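Local coordinates for CELL WALL surface anchor family protein (Streptococcus pneumoniae, PDB 2WW8) that probably acts as the adhesin of the pneumococcal pilus, attaching the bacterium to host cells through an integrin-like domain carried on a row of immunoglobulin-like domains, at residues Val210-Lys219 / Phe583-Ile593; Leu751-Gln761 / Asp796-Pro807. All coordinates share one frame; numbering follows the deposited sequence. Where two conformers were deposited one is given.

Interaction 1 of 2, residues Val210-Lys219 / Phe583-Ile593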
loop_
_atom_site.group_PDB
_atom_site.type_symbol
_atom_site.label_atom_id
_atom_site.label_comp_id
_atom_site.label_asym_id
_atom_site.label_seq_id
_atom_site.Cartn_x
_atom_site.Cartn_y
_atom_site.Cartn_z
ATOM N N VAL A 210 3.153 -7.791 -7.086
ATOM C CA VAL A 210 2.943 -7.657 -8.515
ATOM C C VAL A 210 1.456 -7.948 -8.718
ATOM O O VAL A 210 0.926 -8.894 -8.154
ATOM C CB VAL A 210 3.786 -8.659 -9.331
ATOM C CG1 VAL A 210 3.426 -8.507 -10.809
ATOM C CG2 VAL A 210 5.294 -8.348 -9.153
ATOM N N SER A 211 0.793 -7.101 -9.493
ATOM C CA SER A 211 -0.603 -7.326 -9.846
ATOM C C SER A 211 -0.704 -7.170 -11.350
ATOM O O SER A 211 0.035 -6.364 -11.966
ATOM C CB SER A 211 -1.489 -6.329 -9.117
ATOM O OG SER A 211 -1.490 -5.120 -9.837
ATOM N N GLY A 212 -1.563 -7.985 -11.960
ATOM C CA GLY A 212 -1.660 -8.028 -13.425
ATOM C C GLY A 212 -2.824 -7.230 -14.008
ATOM O O GLY A 212 -3.536 -6.448 -13.321
ATOM N N LYS A 213 -3.032 -7.461 -15.295
ATOM C CA LYS A 213 -4.094 -6.798 -16.029
ATOM C C LYS A 213 -4.673 -7.794 -17.045
ATOM O O LYS A 213 -3.938 -8.516 -17.728
ATOM C CB LYS A 213 -3.548 -5.552 -16.747
ATOM C CG LYS A 213 -4.619 -4.757 -17.519
ATOM C CD LYS A 213 -4.094 -3.440 -18.087
ATOM C CE LYS A 213 -3.539 -2.481 -17.005
ATOM N NZ LYS A 213 -2.939 -1.220 -17.604
ATOM N N THR A 214 -5.995 -7.830 -17.150
ATOM C CA THR A 214 -6.643 -8.594 -18.192
ATOM C C THR A 214 -6.909 -7.677 -19.406
ATOM O O THR A 214 -7.563 -6.641 -19.273
ATOM C CB THR A 214 -7.972 -9.258 -17.647
ATOM O OG1 THR A 214 -7.639 -10.099 -16.525
ATOM C CG2 THR A 214 -8.606 -10.126 -18.744
ATOM N N VAL A 215 -6.450 -8.089 -20.592
ATOM C CA VAL A 215 -6.579 -7.342 -21.862
ATOM C C VAL A 215 -7.550 -8.092 -22.766
ATOM O O VAL A 215 -7.390 -9.309 -22.964
ATOM C CB VAL A 215 -5.221 -7.212 -22.590
ATOM C CG1 VAL A 215 -5.371 -6.216 -23.760
ATOM C CG2 VAL A 215 -4.166 -6.743 -21.614
ATOM N N TYR A 216 -8.585 -7.409 -23.272
ATOM C CA TYR A 216 -9.488 -8.035 -24.207
ATOM C C TYR A 216 -9.110 -7.523 -25.598
ATOM O O TYR A 216 -8.905 -6.322 -25.775
ATOM C CB TYR A 216 -10.924 -7.642 -23.843
ATOM C CG TYR A 216 -11.293 -8.092 -22.444
ATOM C CD1 TYR A 216 -11.588 -9.431 -22.191
ATOM C CD2 TYR A 216 -11.338 -7.181 -21.386
ATOM C CE1 TYR A 216 -11.896 -9.868 -20.919
ATOM C CE2 TYR A 216 -11.650 -7.597 -20.107
ATOM C CZ TYR A 216 -11.938 -8.935 -19.898
ATOM O OH TYR A 216 -12.238 -9.364 -18.636
ATOM N N GLU A 217 -9.025 -8.379 -26.606
ATOM C CA GLU A 217 -8.642 -7.867 -27.921
ATOM C C GLU A 217 -9.707 -8.322 -28.900
ATOM O O GLU A 217 -10.173 -9.462 -28.848
ATOM C CB GLU A 217 -7.221 -8.331 -28.315
ATOM C CG GLU A 217 -6.146 -8.055 -27.244
ATOM C CD GLU A 217 -4.733 -8.603 -27.551
ATOM O OE1 GLU A 217 -4.350 -8.624 -28.747
ATOM O OE2 GLU A 217 -4.003 -9.008 -26.600
ATOM N N GLN A 218 -10.116 -7.423 -29.792
ATOM C CA GLN A 218 -11.131 -7.791 -30.750
ATOM C C GLN A 218 -10.473 -8.630 -31.822
ATOM O O GLN A 218 -9.267 -8.651 -32.003
ATOM C CB GLN A 218 -11.846 -6.625 -31.429
ATOM C CG GLN A 218 -12.567 -5.661 -30.512
ATOM C CD GLN A 218 -11.641 -4.568 -29.983
ATOM O OE1 GLN A 218 -10.433 -4.471 -30.325
ATOM N NE2 GLN A 218 -12.199 -3.749 -29.113
ATOM N N LYS A 219 -11.313 -9.340 -32.550
ATOM C CA LYS A 219 -10.767 -10.127 -33.655
ATOM C C LYS A 219 -9.982 -9.247 -34.661
ATOM O O LYS A 219 -9.041 -9.727 -35.309
ATOM C CB LYS A 219 -11.840 -11.097 -34.153
ATOM C CG LYS A 219 -12.620 -11.661 -32.897
ATOM C CD LYS A 219 -12.081 -12.911 -32.170
ATOM C CE LYS A 219 -12.690 -13.044 -30.774
ATOM N NZ LYS A 219 -13.042 -14.396 -30.196
ATOM N N PHE A 583 -19.597 -11.793 -24.483
ATOM C CA PHE A 583 -18.468 -10.891 -24.632
ATOM C C PHE A 583 -17.268 -11.622 -25.301
ATOM O O PHE A 583 -16.606 -11.097 -26.198
ATOM C CB PHE A 583 -18.141 -10.258 -23.276
ATOM C CG PHE A 583 -17.066 -9.170 -23.327
ATOM C CD1 PHE A 583 -17.171 -8.134 -24.251
ATOM C CD2 PHE A 583 -15.976 -9.181 -22.487
ATOM C CE1 PHE A 583 -16.213 -7.114 -24.316
ATOM C CE2 PHE A 583 -14.962 -8.179 -22.586
ATOM C CZ PHE A 583 -15.109 -7.133 -23.483
ATOM N N HIS A 584 -16.971 -12.827 -24.805
ATOM C CA HIS A 584 -15.874 -13.616 -25.288
ATOM C C HIS A 584 -16.155 -14.179 -26.695
ATOM O O HIS A 584 -15.285 -14.804 -27.262
ATOM C CB HIS A 584 -15.454 -14.723 -24.300
ATOM C CG HIS A 584 -14.696 -14.229 -23.110
ATOM N ND1 HIS A 584 -15.301 -13.603 -22.042
ATOM C CD2 HIS A 584 -13.376 -14.284 -22.805
ATOM C CE1 HIS A 584 -14.395 -13.280 -21.134
ATOM N NE2 HIS A 584 -13.219 -13.677 -21.582
ATOM N N THR A 585 -17.308 -13.958 -27.316
ATOM C CA THR A 585 -17.349 -14.422 -28.699
ATOM C C THR A 585 -16.789 -13.314 -29.600
ATOM O O THR A 585 -16.586 -13.538 -30.778
ATOM C CB THR A 585 -18.773 -14.811 -29.176
ATOM O OG1 THR A 585 -19.581 -13.624 -29.228
ATOM C CG2 THR A 585 -19.416 -15.871 -28.272
ATOM N N ILE A 586 -16.597 -12.108 -29.082
ATOM C CA ILE A 586 -16.125 -11.016 -29.920
ATOM C C ILE A 586 -14.771 -10.491 -29.461
ATOM O O ILE A 586 -14.154 -9.719 -30.197
ATOM C CB ILE A 586 -17.155 -9.870 -30.068
ATOM C CG1 ILE A 586 -17.504 -9.239 -28.734
ATOM C CG2 ILE A 586 -18.397 -10.461 -30.760
ATOM C CD1 ILE A 586 -18.632 -8.245 -28.838
ATOM N N VAL A 587 -14.301 -10.925 -28.291
ATOM C CA VAL A 587 -12.930 -10.568 -27.890
ATOM C C VAL A 587 -12.189 -11.862 -27.506
ATOM O O VAL A 587 -12.844 -12.828 -27.026
ATOM C CB VAL A 587 -12.920 -9.513 -26.729
ATOM C CG1 VAL A 587 -13.634 -8.220 -27.134
ATOM C CG2 VAL A 587 -13.596 -10.054 -25.443
ATOM N N THR A 588 -10.869 -11.876 -27.605
ATOM C CA THR A 588 -10.083 -12.878 -26.845
ATOM C C THR A 588 -9.419 -12.256 -25.603
ATOM O O THR A 588 -9.002 -11.115 -25.594
ATOM C CB THR A 588 -8.952 -13.526 -27.694
ATOM O OG1 THR A 588 -7.812 -12.659 -27.696
ATOM C CG2 THR A 588 -9.369 -13.776 -29.149
ATOM N N GLU A 589 -9.302 -12.998 -24.521
ATOM C CA GLU A 589 -8.816 -12.406 -23.317
ATOM C C GLU A 589 -7.332 -12.829 -23.173
ATOM O O GLU A 589 -6.995 -13.985 -23.477
ATOM C CB GLU A 589 -9.724 -12.925 -22.217
ATOM C CG GLU A 589 -9.098 -12.953 -20.911
ATOM C CD GLU A 589 -9.954 -13.545 -19.796
ATOM O OE1 GLU A 589 -11.208 -13.573 -19.865
ATOM O OE2 GLU A 589 -9.317 -13.979 -18.811
ATOM N N LYS A 590 -6.443 -11.925 -22.759
ATOM C CA LYS A 590 -5.058 -12.334 -22.516
ATOM C C LYS A 590 -4.613 -11.659 -21.247
ATOM O O LYS A 590 -4.947 -10.494 -21.039
ATOM C CB LYS A 590 -4.160 -11.857 -23.669
ATOM C CG LYS A 590 -4.273 -12.790 -24.860
ATOM C CD LYS A 590 -3.566 -12.333 -26.145
ATOM C CE LYS A 590 -3.898 -13.361 -27.258
ATOM N NZ LYS A 590 -3.704 -12.841 -28.657
ATOM N N LYS A 591 -3.880 -12.342 -20.377
ATOM C CA LYS A 591 -3.360 -11.728 -19.164
ATOM C C LYS A 591 -2.036 -11.048 -19.500
ATOM O O LYS A 591 -1.341 -11.530 -20.402
ATOM C CB LYS A 591 -3.272 -12.787 -18.071
ATOM C CG LYS A 591 -4.664 -13.320 -17.820
ATOM C CD LYS A 591 -4.691 -14.054 -16.532
ATOM C CE LYS A 591 -6.097 -14.623 -16.361
ATOM N NZ LYS A 591 -6.108 -15.255 -15.021
ATOM N N SER A 592 -1.733 -9.931 -18.840
ATOM C CA SER A 592 -0.533 -9.153 -19.091
ATOM C C SER A 592 0.719 -9.793 -18.478
ATOM O O SER A 592 1.831 -9.545 -18.972
ATOM C CB SER A 592 -0.684 -7.778 -18.470
ATOM O OG SER A 592 -0.737 -7.957 -17.062
ATOM N N ILE A 593 0.553 -10.572 -17.411
ATOM C CA ILE A 593 1.683 -11.273 -16.779
ATOM C C ILE A 593 1.518 -12.750 -17.082
ATOM O O ILE A 593 0.558 -13.397 -16.663
ATOM C CB ILE A 593 1.839 -10.929 -15.312
ATOM C CG1 ILE A 593 2.126 -9.425 -15.222
ATOM C CG2 ILE A 593 2.979 -11.804 -14.622
ATOM C CD1 ILE A 593 1.869 -8.920 -13.832
HETATM O O HOH W 1 -13.134 -12.215 -18.277
HETATM O O HOH W 2 -14.613 -9.008 -32.648
#

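Interaction 2 of 2, residues Leu751-Gln761 / Asp796-Pro807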
loop_
_atom_site.group_PDB
_atom_site.type_symbol
_atom_site.label_atom_id
_atom_site.label_comp_id
_atom_site.label_asym_id
_atom_site.label_seq_id
_atom_site.Cartn_x
_atom_site.Cartn_y
_atom_site.Cartn_z
ATOM N N LEU A 751 80.201 9.632 53.138
ATOM C CA LEU A 751 80.439 9.202 54.526
ATOM C C LEU A 751 79.523 8.111 55.055
ATOM O O LEU A 751 78.298 8.234 55.000
ATOM C CB LEU A 751 80.383 10.375 55.532
ATOM C CG LEU A 751 81.361 11.548 55.384
ATOM C CD1 LEU A 751 81.070 12.644 56.428
ATOM C CD2 LEU A 751 82.766 11.022 55.501
ATOM N N ARG A 752 80.140 7.074 55.617
ATOM C CA ARG A 752 79.400 5.924 56.147
ATOM C C ARG A 752 79.147 6.173 57.635
ATOM O O ARG A 752 79.983 6.742 58.337
ATOM C CB ARG A 752 80.235 4.647 56.023
ATOM C CG ARG A 752 79.639 3.370 56.611
ATOM C CD ARG A 752 80.668 2.220 56.524
ATOM N NE ARG A 752 81.954 2.622 57.110
ATOM C CZ ARG A 752 82.862 1.809 57.673
ATOM N NH1 ARG A 752 82.682 0.486 57.767
ATOM N NH2 ARG A 752 83.990 2.335 58.156
ATOM N N GLY A 753 77.996 5.741 58.121
ATOM C CA GLY A 753 77.807 5.744 59.549
ATOM C C GLY A 753 77.127 6.973 60.121
ATOM O O GLY A 753 77.056 7.082 61.339
ATOM N N ALA A 754 76.619 7.891 59.291
ATOM C CA ALA A 754 75.765 8.964 59.847
ATOM C C ALA A 754 74.349 8.411 60.008
ATOM O O ALA A 754 73.959 7.517 59.259
ATOM C CB ALA A 754 75.750 10.232 58.945
ATOM N N VAL A 755 73.580 8.957 60.938
ATOM C CA VAL A 755 72.221 8.470 61.209
ATOM C C VAL A 755 71.222 9.625 61.089
ATOM O O VAL A 755 71.403 10.680 61.689
ATOM C CB VAL A 755 72.136 7.813 62.597
ATOM C CG1 VAL A 755 70.698 7.433 62.944
ATOM C CG2 VAL A 755 73.094 6.591 62.687
ATOM N N PHE A 756 70.172 9.442 60.299
ATOM C CA PHE A 756 69.207 10.508 60.041
ATOM C C PHE A 756 67.796 9.965 60.221
ATOM O O PHE A 756 67.598 8.752 60.106
ATOM C CB PHE A 756 69.315 10.952 58.584
ATOM C CG PHE A 756 70.555 11.773 58.279
ATOM C CD1 PHE A 756 71.791 11.164 58.141
ATOM C CD2 PHE A 756 70.469 13.144 58.094
ATOM C CE1 PHE A 756 72.919 11.892 57.834
ATOM C CE2 PHE A 756 71.607 13.900 57.802
ATOM C CZ PHE A 756 72.826 13.273 57.667
ATOM N N SER A 757 66.841 10.860 60.460
ATOM C CA SER A 757 65.450 10.489 60.548
ATOM C C SER A 757 64.674 11.505 59.736
ATOM O O SER A 757 64.878 12.704 59.895
ATOM C CB SER A 757 64.983 10.475 62.006
ATOM O OG SER A 757 65.585 9.392 62.695
ATOM N N LEU A 758 63.784 11.017 58.873
ATOM C CA LEU A 758 62.894 11.867 58.075
ATOM C C LEU A 758 61.579 12.120 58.815
ATOM O O LEU A 758 60.841 11.176 59.080
ATOM C CB LEU A 758 62.635 11.235 56.700
ATOM C CG LEU A 758 61.880 12.046 55.636
ATOM C CD1 LEU A 758 62.300 13.523 55.511
ATOM C CD2 LEU A 758 61.961 11.324 54.262
ATOM N N GLN A 759 61.295 13.375 59.159
ATOM C CA GLN A 759 60.034 13.711 59.826
ATOM C C GLN A 759 59.006 14.263 58.856
ATOM O O GLN A 759 59.364 14.868 57.846
ATOM C CB GLN A 759 60.245 14.728 60.943
ATOM C CG GLN A 759 61.307 14.316 61.957
ATOM C CD GLN A 759 60.802 13.276 62.926
ATOM O OE1 GLN A 759 60.955 12.066 62.727
ATOM N NE2 GLN A 759 60.163 13.755 63.989
ATOM N N LYS A 760 57.727 14.048 59.169
ATOM C CA LYS A 760 56.623 14.581 58.373
ATOM C C LYS A 760 55.729 15.460 59.231
ATOM O O LYS A 760 55.518 15.154 60.401
ATOM C CB LYS A 760 55.788 13.473 57.722
ATOM C CG LYS A 760 54.950 13.986 56.552
ATOM C CD LYS A 760 54.231 12.866 55.817
ATOM C CE LYS A 760 53.241 13.427 54.776
ATOM N NZ LYS A 760 52.331 14.484 55.321
ATOM N N GLN A 761 55.237 16.555 58.657
ATOM C CA GLN A 761 54.319 17.445 59.353
ATOM C C GLN A 761 53.034 16.663 59.679
ATOM O O GLN A 761 52.531 15.906 58.848
ATOM C CB GLN A 761 54.038 18.681 58.493
ATOM C CG GLN A 761 53.170 19.772 59.129
ATOM C CD GLN A 761 52.944 20.942 58.177
ATOM O OE1 GLN A 761 52.607 20.748 57.006
ATOM N NE2 GLN A 761 53.141 22.161 58.668
ATOM N N ASP A 796 52.223 13.451 49.785
ATOM C CA ASP A 796 52.248 14.913 49.781
ATOM C C ASP A 796 52.350 15.533 51.176
ATOM O O ASP A 796 51.847 14.959 52.148
ATOM C CB ASP A 796 51.055 15.461 49.004
ATOM C CG ASP A 796 51.276 15.409 47.501
ATOM O OD1 ASP A 796 52.123 14.605 47.032
ATOM O OD2 ASP A 796 50.594 16.197 46.805
ATOM N N GLY A 797 53.023 16.681 51.270
ATOM C CA GLY A 797 53.087 17.438 52.521
ATOM C C GLY A 797 54.482 17.957 52.819
ATOM O O GLY A 797 55.353 17.930 51.945
ATOM N N LYS A 798 54.664 18.435 54.048
ATOM C CA LYS A 798 55.920 19.018 54.513
ATOM C C LYS A 798 56.801 18.027 55.299
ATOM O O LYS A 798 56.295 17.251 56.121
ATOM C CB LYS A 798 55.631 20.273 55.334
ATOM C CG LYS A 798 54.764 21.329 54.663
ATOM C CD LYS A 798 55.011 22.675 55.328
ATOM C CE LYS A 798 53.848 23.636 55.159
ATOM N NZ LYS A 798 53.857 24.099 53.754
ATOM N N TYR A 799 58.109 18.062 55.016
ATOM C CA TYR A 799 59.121 17.154 55.560
ATOM C C TYR A 799 60.311 17.937 56.110
ATOM O O TYR A 799 60.640 19.034 55.612
ATOM C CB TYR A 799 59.647 16.169 54.513
ATOM C CG TYR A 799 58.619 15.153 54.049
ATOM C CD1 TYR A 799 57.654 15.512 53.120
ATOM C CD2 TYR A 799 58.603 13.839 54.545
ATOM C CE1 TYR A 799 56.689 14.595 52.694
ATOM C CE2 TYR A 799 57.651 12.916 54.121
ATOM C CZ TYR A 799 56.698 13.305 53.185
ATOM O OH TYR A 799 55.723 12.445 52.711
ATOM N N ARG A 800 60.928 17.342 57.135
ATOM C CA ARG A 800 62.136 17.850 57.807
ATOM C C ARG A 800 63.078 16.674 58.053
ATOM O O ARG A 800 62.696 15.730 58.758
ATOM C CB ARG A 800 61.822 18.508 59.160
ATOM C CG ARG A 800 61.240 19.903 59.065
ATOM C CD ARG A 800 60.829 20.449 60.432
ATOM N NE ARG A 800 60.248 21.785 60.291
ATOM C CZ ARG A 800 59.819 22.556 61.295
ATOM N NH1 ARG A 800 59.912 22.166 62.562
ATOM N NH2 ARG A 800 59.288 23.749 61.040
ATOM N N LEU A 801 64.270 16.733 57.459
ATOM C CA LEU A 801 65.269 15.680 57.652
ATOM C C LEU A 801 66.186 16.088 58.826
ATOM O O LEU A 801 66.704 17.214 58.866
ATOM C CB LEU A 801 66.048 15.403 56.362
ATOM C CG LEU A 801 67.258 14.474 56.524
ATOM C CD1 LEU A 801 66.929 12.992 56.620
ATOM C CD2 LEU A 801 68.137 14.706 55.334
ATOM N N PHE A 802 66.334 15.198 59.805
ATOM C CA PHE A 802 67.149 15.487 60.984
ATOM C C PHE A 802 68.364 14.591 60.923
ATOM O O PHE A 802 68.237 13.402 60.583
ATOM C CB PHE A 802 66.415 15.191 62.308
ATOM C CG PHE A 802 65.406 16.229 62.714
ATOM C CD1 PHE A 802 64.212 16.394 61.997
ATOM C CD2 PHE A 802 65.623 17.029 63.825
ATOM C CE1 PHE A 802 63.241 17.367 62.369
ATOM C CE2 PHE A 802 64.658 18.009 64.226
ATOM C CZ PHE A 802 63.462 18.192 63.489
ATOM N N GLU A 803 69.517 15.174 61.276
ATOM C CA GLU A 803 70.712 14.370 61.553
ATOM C C GLU A 803 70.711 13.868 62.990
ATOM O O GLU A 803 70.799 14.661 63.936
ATOM C CB GLU A 803 72.001 15.158 61.277
ATOM C CG GLU A 803 73.301 14.425 61.599
ATOM C CD GLU A 803 74.462 14.893 60.741
ATOM O OE1 GLU A 803 74.288 15.823 59.911
ATOM O OE2 GLU A 803 75.556 14.315 60.895
ATOM N N ASN A 804 70.619 12.559 63.201
ATOM C CA ASN A 804 70.582 12.132 64.615
ATOM C C ASN A 804 72.010 12.106 65.160
ATOM O O ASN A 804 72.245 12.548 66.290
ATOM C CB ASN A 804 69.878 10.784 64.818
ATOM C CG ASN A 804 68.447 10.789 64.284
ATOM O OD1 ASN A 804 68.141 10.165 63.265
ATOM N ND2 ASN A 804 67.561 11.511 64.973
ATOM N N SER A 805 72.946 11.602 64.353
ATOM C CA SER A 805 74.337 11.544 64.776
ATOM C C SER A 805 75.308 11.606 63.586
ATOM O O SER A 805 75.079 11.003 62.537
ATOM C CB SER A 805 74.582 10.301 65.633
ATOM O OG SER A 805 74.634 9.116 64.865
ATOM N N GLU A 806 76.366 12.391 63.739
ATOM C CA GLU A 806 77.445 12.521 62.769
ATOM C C GLU A 806 78.216 11.194 62.674
ATOM O O GLU A 806 78.172 10.367 63.579
ATOM C CB GLU A 806 78.392 13.629 63.246
ATOM C CG GLU A 806 79.408 13.145 64.296
ATOM C CD GLU A 806 78.865 13.015 65.729
ATOM O OE1 GLU A 806 77.726 13.469 66.042
ATOM O OE2 GLU A 806 79.611 12.455 66.562
ATOM N N PRO A 807 78.973 10.985 61.602
ATOM C CA PRO A 807 79.806 9.788 61.645
ATOM C C PRO A 807 81.076 9.990 62.454
ATOM O O PRO A 807 81.426 11.141 62.697
ATOM C CB PRO A 807 80.182 9.581 60.181
ATOM C CG PRO A 807 79.527 10.612 59.438
ATOM C CD PRO A 807 79.131 11.726 60.339
HETATM O O HOH W 3 76.763 8.110 63.818
#

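Interaction 1 of 2, residues Val210-Lys219 / Phe583-Ile593
Tyr216 and Phe583 meet in a T-shaped stack: the edge of Phe583 is turned to the tyrosine face, with CE2 of Phe583 3.6 Å from CD1 of Tyr216, and the ring planes stand at 63°. Tyr216 in turn presents its own edge to the face of His584 in an offset edge-to-face pair. Val587 fills in beside them, its CG2 over the centre of the Phe583 ring and 3.9 Å from Tyr216 CD1. The imidazole is fixed from both nitrogens: NE2 of His584 donates to the anti side of Glu589 OE1 at 2.6 Å, close to the ring plane, and ND1 is bonded to Asn580 O. The same carboxylate oxygen accepts a hydrogen bond from a water that also bonds Tyr216 OH, giving the cluster a polar rim. With CG opposite its carbonyl carbon (chi1 -60°), Tyr216 runs alongside Glu589, whose CG touches Thr214 CG2 at 3.6 Å. Beneath these side chains, paired backbone bonds join Val215 to Lys590 and Glu217 to Thr588, and Ser592 N reaches Lys213 O at 2.8 Å. Lys261 of helix 247-263 packs against both Tyr216 and Phe583. Strands 214-218 and 587-591 form an antiparallel ribbon in which the chain entering and the chain leaving the integrin-like, von Willebrand factor A-type domain pair at its base, consistent with an inserted domain.

Interaction 2 of 2, residues Leu751-Gln761 / Asp796-Pro807
Phe756 and Glu803 cross on the buried side of an antiparallel strand pair, the carboxylate plane 35° from the ring and Glu803 CG over one ring face near its rim. Leu801 adds its CD1 against Phe756 CB at 3.7 Å. Farther along the same side, Leu758 CD1 meets Tyr799 CD2 at 3.8 Å, and Lys760 lays its aliphatic chain across the tyrosine: CG sits over the face in a CH-pi contact, 4.0 Å from the ring centroid. With CG swung away from its own nitrogen (chi1 -161°) and a bend only at chi4, the lysine carries NZ past the ring to a weak bond with Asp796 O. The ring of Phe821 meets that of Tyr799 with the planes almost parallel. On the other side, Gln759 crosses Phe802 at about a right angle, CG 3.6 Å from ring atom CD1. Ser757 OG donates to Asn804 OD1 at 2.7 Å and is also bonded to Asn780 N. Asn804 and Ser805 both face Val755 in a classic beta bulge, where Val755 O receives two N-H groups, from Asn804 N and, at 3.2 Å, from Ser805 N. Beyond it, Pro807 CG rests on Ala754 CB, and a water bridges Gly753 O, Ser805 OG and Glu806 O. The face bearing Phe756, Leu758, Tyr799 and Leu801 is mainly apolar, though Glu803 and Lys760 share it, and Phe756 and Leu801 pack on Ile852 of strand 849-854 in the other sheet of this prealbumin-like domain; the opposite face mixes Phe802 with polar groups, and at the bulge a side-chain bond and a water supplement the backbone ladder.

How the interactions relate
From the N terminus the chain passes a first prealbumin-like region and further strands before strand 203-218, half of interaction 1. It then runs through the large domain built on the parallel sheet that includes strand 225-232, and returns at 583-593 to close a loop of 363 residues. It continues through the immunoglobulin-like region before entering the second, C-terminal prealbumin-like domain, where interaction 2 closes a loop of only 34 residues. The two loops follow in series, neither nested nor crossed. Interaction 1 ties the entering and leaving strands of the large domain to each other, beside the beta structure that strand 203-218 also joins; interaction 2 lies within a single domain. Their centres are 113 Å apart, in keeping with an elongated molecule.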